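Local coordinates for protein LAR_0958 cell surface adhesin (Lactobacillus reuteri, PDB 4NG0) that probably helps the bacterium adhere to mucus, as a surface-exposed adhesin built from repeats of which this is a single one, at residues Phe43-Ala48 against Tyr87-Asn92. Sequence-based numbering, arbitrary orientation.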
ATOM      1  N   PHE A  43      -2.472   1.269   5.270  1.00  8.65           N
ATOM      2  CA  PHE A  43      -2.285   0.002   4.577  1.00  6.50           C
ATOM      3  C   PHE A  43      -1.757  -1.014   5.569  1.00  9.66           C
ATOM      4  O   PHE A  43      -0.993  -0.670   6.468  1.00 13.29           O
ATOM      5  CB  PHE A  43      -1.283   0.148   3.419  1.00  8.27           C
ATOM      6  CG  PHE A  43      -1.737   1.074   2.320  1.00  7.52           C
ATOM      7  CD1 PHE A  43      -1.643   2.452   2.467  1.00  7.65           C
ATOM      8  CD2 PHE A  43      -2.238   0.560   1.135  1.00  9.42           C
ATOM      9  CE1 PHE A  43      -2.057   3.311   1.446  1.00 10.05           C
ATOM     10  CE2 PHE A  43      -2.651   1.413   0.110  1.00  9.57           C
ATOM     11  CZ  PHE A  43      -2.567   2.776   0.276  1.00  8.60           C
ATOM     12  N   THR A  44      -2.179  -2.254   5.399  1.00  6.69           N
ATOM     13  CA  THR A  44      -1.734  -3.341   6.268  1.00  8.08           C
ATOM     14  C   THR A  44      -0.917  -4.360   5.487  1.00  8.55           C
ATOM     15  O   THR A  44      -1.311  -4.784   4.404  1.00  9.06           O
ATOM     16  CB  THR A  44      -2.943  -4.022   6.920  1.00  9.78           C
ATOM     17  OG1 THR A  44      -3.577  -3.077   7.785  1.00 11.53           O
ATOM     18  CG2 THR A  44      -2.530  -5.241   7.747  1.00 10.25           C
ATOM     19  N   TRP A  45       0.232  -4.740   6.037  1.00  7.23           N
ATOM     20  CA  TRP A  45       1.018  -5.831   5.487  1.00  6.77           C
ATOM     21  C   TRP A  45       0.284  -7.153   5.639  1.00  6.55           C
ATOM     22  O   TRP A  45      -0.181  -7.482   6.737  1.00  9.29           O
ATOM     23  CB  TRP A  45       2.333  -5.941   6.249  1.00  7.31           C
ATOM     24  CG  TRP A  45       3.333  -4.866   5.942  1.00  4.51           C
ATOM     25  CD1 TRP A  45       3.513  -3.692   6.609  1.00  6.39           C
ATOM     26  CD2 TRP A  45       4.324  -4.899   4.904  1.00  5.49           C
ATOM     27  NE1 TRP A  45       4.544  -2.973   6.037  1.00  6.95           N
ATOM     28  CE2 TRP A  45       5.070  -3.706   5.001  1.00  6.65           C
ATOM     29  CE3 TRP A  45       4.654  -5.828   3.908  1.00  6.85           C
ATOM     30  CZ2 TRP A  45       6.125  -3.406   4.125  1.00  6.81           C
ATOM     31  CZ3 TRP A  45       5.702  -5.536   3.042  1.00  6.51           C
ATOM     32  CH2 TRP A  45       6.426  -4.337   3.156  1.00  6.22           C
ATOM     33  N   ASN A  46       0.222  -7.927   4.562  1.00  7.74           N
ATOM     34  CA  ASN A  46      -0.441  -9.224   4.576  1.00  9.30           C
ATOM     35  C   ASN A  46       0.547 -10.313   4.983  1.00  9.16           C
ATOM     36  O   ASN A  46       0.825 -11.259   4.250  1.00 12.27           O
ATOM     37  CB  ASN A  46      -1.101  -9.484   3.214  1.00 10.80           C
ATOM     38  CG  ASN A  46      -2.233  -8.490   2.916  1.00 11.03           C
ATOM     39  OD1 ASN A  46      -3.085  -8.220   3.770  1.00 13.19           O
ATOM     40  ND2 ASN A  46      -2.242  -7.941   1.704  1.00  9.80           N
ATOM     41  N   THR A  47       1.079 -10.145   6.186  1.00  7.05           N
ATOM     42  CA  THR A  47       2.054 -11.044   6.766  1.00  7.64           C
ATOM     43  C   THR A  47       1.433 -11.760   7.964  1.00  7.91           C
ATOM     44  O   THR A  47       0.344 -11.404   8.400  1.00  7.06           O
ATOM     45  CB  THR A  47       3.253 -10.244   7.250  1.00  6.89           C
ATOM     46  OG1 THR A  47       2.790  -9.175   8.082  1.00  6.84           O
ATOM     47  CG2 THR A  47       4.015  -9.658   6.059  1.00  7.53           C
ATOM     48  N   ALA A  48       2.131 -12.760   8.497  1.00  9.69           N
ATOM     49  CA  ALA A  48       1.559 -13.581   9.565  1.00  6.56           C
ATOM     50  C   ALA A  48       1.170 -12.766  10.784  1.00  7.33           C
ATOM     51  O   ALA A  48       0.176 -13.076  11.442  1.00  8.20           O
ATOM     52  CB  ALA A  48       2.521 -14.686   9.968  1.00  7.50           C
ATOM     53  N   TYR A  87      -1.063  -4.535  -4.242  1.00  5.76           N
ATOM     54  CA  TYR A  87       0.224  -3.866  -4.087  1.00  5.58           C
ATOM     55  C   TYR A  87       1.258  -4.891  -3.661  1.00  4.89           C
ATOM     56  O   TYR A  87       1.037  -5.628  -2.712  1.00  6.40           O
ATOM     57  CB  TYR A  87       0.146  -2.733  -3.055  1.00  7.64           C
ATOM     58  CG  TYR A  87       1.444  -1.965  -2.952  1.00  6.02           C
ATOM     59  CD1 TYR A  87       2.497  -2.434  -2.170  1.00  7.31           C
ATOM     60  CD2 TYR A  87       1.628  -0.787  -3.661  1.00  5.41           C
ATOM     61  CE1 TYR A  87       3.687  -1.749  -2.098  1.00  6.91           C
ATOM     62  CE2 TYR A  87       2.815  -0.090  -3.594  1.00  5.97           C
ATOM     63  CZ  TYR A  87       3.845  -0.581  -2.811  1.00  6.94           C
ATOM     64  OH  TYR A  87       5.033   0.107  -2.733  1.00  8.08           O
ATOM     65  N   THR A  88       2.382  -4.939  -4.363  1.00  5.42           N
ATOM     66  CA  THR A  88       3.400  -5.949  -4.086  1.00  5.22           C
ATOM     67  C   THR A  88       4.740  -5.349  -3.660  1.00  6.96           C
ATOM     68  O   THR A  88       5.294  -4.482  -4.342  1.00  7.23           O
ATOM     69  CB  THR A  88       3.626  -6.854  -5.316  1.00  6.11           C
ATOM     70  OG1 THR A  88       2.386  -7.480  -5.668  1.00 10.67           O
ATOM     71  CG2 THR A  88       4.657  -7.940  -5.004  1.00  9.38           C
ATOM     72  N   TYR A  89       5.266  -5.825  -2.535  1.00  5.66           N
ATOM     73  CA  TYR A  89       6.552  -5.361  -2.018  1.00  6.24           C
ATOM     74  C   TYR A  89       7.474  -6.560  -1.916  1.00  4.43           C
ATOM     75  O   TYR A  89       7.133  -7.552  -1.259  1.00  5.39           O
ATOM     76  CB  TYR A  89       6.396  -4.714  -0.628  1.00  6.33           C
ATOM     77  CG  TYR A  89       7.638  -3.941  -0.206  1.00  5.52           C
ATOM     78  CD1 TYR A  89       8.810  -4.615   0.167  1.00  7.13           C
ATOM     79  CD2 TYR A  89       7.658  -2.550  -0.214  1.00  8.04           C
ATOM     80  CE1 TYR A  89       9.943  -3.935   0.522  1.00  6.57           C
ATOM     81  CE2 TYR A  89       8.807  -1.855   0.147  1.00  8.87           C
ATOM     82  CZ  TYR A  89       9.945  -2.558   0.510  1.00  7.30           C
ATOM     83  OH  TYR A  89      11.094  -1.883   0.869  1.00 12.57           O
ATOM     84  N   THR A  90       8.635  -6.478  -2.566  1.00  4.33           N
ATOM     85  CA  THR A  90       9.599  -7.571  -2.532  1.00  4.42           C
ATOM     86  C   THR A  90      10.855  -7.209  -1.749  1.00  4.96           C
ATOM     87  O   THR A  90      11.439  -6.143  -1.944  1.00  6.31           O
ATOM     88  CB  THR A  90      10.007  -7.965  -3.966  1.00  5.55           C
ATOM     89  OG1 THR A  90       8.831  -8.335  -4.697  1.00  7.64           O
ATOM     90  CG2 THR A  90      10.987  -9.131  -3.971  1.00  9.49           C
ATOM     91  N   ILE A  91      11.279  -8.106  -0.861  1.00  4.50           N
ATOM     92  CA  ILE A  91      12.597  -7.974  -0.258  1.00  3.16           C
ATOM     93  C   ILE A  91      13.486  -8.994  -0.970  1.00  4.76           C
ATOM     94  O   ILE A  91      13.239 -10.191  -0.914  1.00  5.48           O
ATOM     95  CB  ILE A  91      12.565  -8.242   1.256  1.00  4.51           C
ATOM     96  CG1 ILE A  91      11.666  -7.228   1.962  1.00  6.53           C
ATOM     97  CG2 ILE A  91      13.969  -8.173   1.835  1.00  5.71           C
ATOM     98  CD1 ILE A  91      11.536  -7.477   3.475  1.00  5.40           C
ATOM     99  N   ASN A  92      14.493  -8.509  -1.681  1.00  5.02           N
ATOM    100  CA  ASN A  92      15.391  -9.386  -2.415  1.00  6.38           C
ATOM    101  C   ASN A  92      16.536  -9.862  -1.527  1.00  6.52           C
ATOM    102  O   ASN A  92      16.976  -9.124  -0.648  1.00  6.46           O
ATOM    103  CB  ASN A  92      15.931  -8.656  -3.645  1.00  7.02           C
ATOM    104  CG  ASN A  92      14.859  -8.413  -4.690  1.00  6.64           C
ATOM    105  OD1 ASN A  92      14.226  -9.358  -5.156  1.00 11.73           O
ATOM    106  ND2 ASN A  92      14.628  -7.156  -5.028  1.00  9.13           N
TER
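In the ubiquitin-like beta-grasp fold of this MBG-family repeat, W45 and Y89 meet across the mixed sheet in an edge-to-face aromatic pair. W45 ends the outermost strand 43-45, Y89 lies on strand 83-92, and strand 57-63 runs between them, so the CA atoms of W45 and Y89 stand 9.3 Å apart. Large flat side chains suit both places, since together they span the gap over the intervening strand. In W45, CG is anti to the carbonyl carbon (chi1 -74°), and with the second torsion close to perpendicular the six-membered end of the indole extends toward Y89. Y89 instead sets CG anti to the backbone N (chi1 -167°) and offers one face of its phenol ring. The planes meet at 66°, short of a perpendicular T, with ring centroids 5.3 Å apart, an arrangement that probably lets the slightly positive C-H edge of the indole face the pi electrons of the tyrosine. Both residues are buried: A18 touches both side chains, and L61 of the intervening strand packs on W45, as do A52 and P53. Beyond W45 the strand gives way to an inverse gamma turn centred on N46, closed by a weak hydrogen bond from T47 N to W45 O. At the contact itself, CZ3 of W45 lies 3.8 Å from CB of Y89, while CH2 sits off-centre over the phenol face, 3.6 Å from Y89 CG.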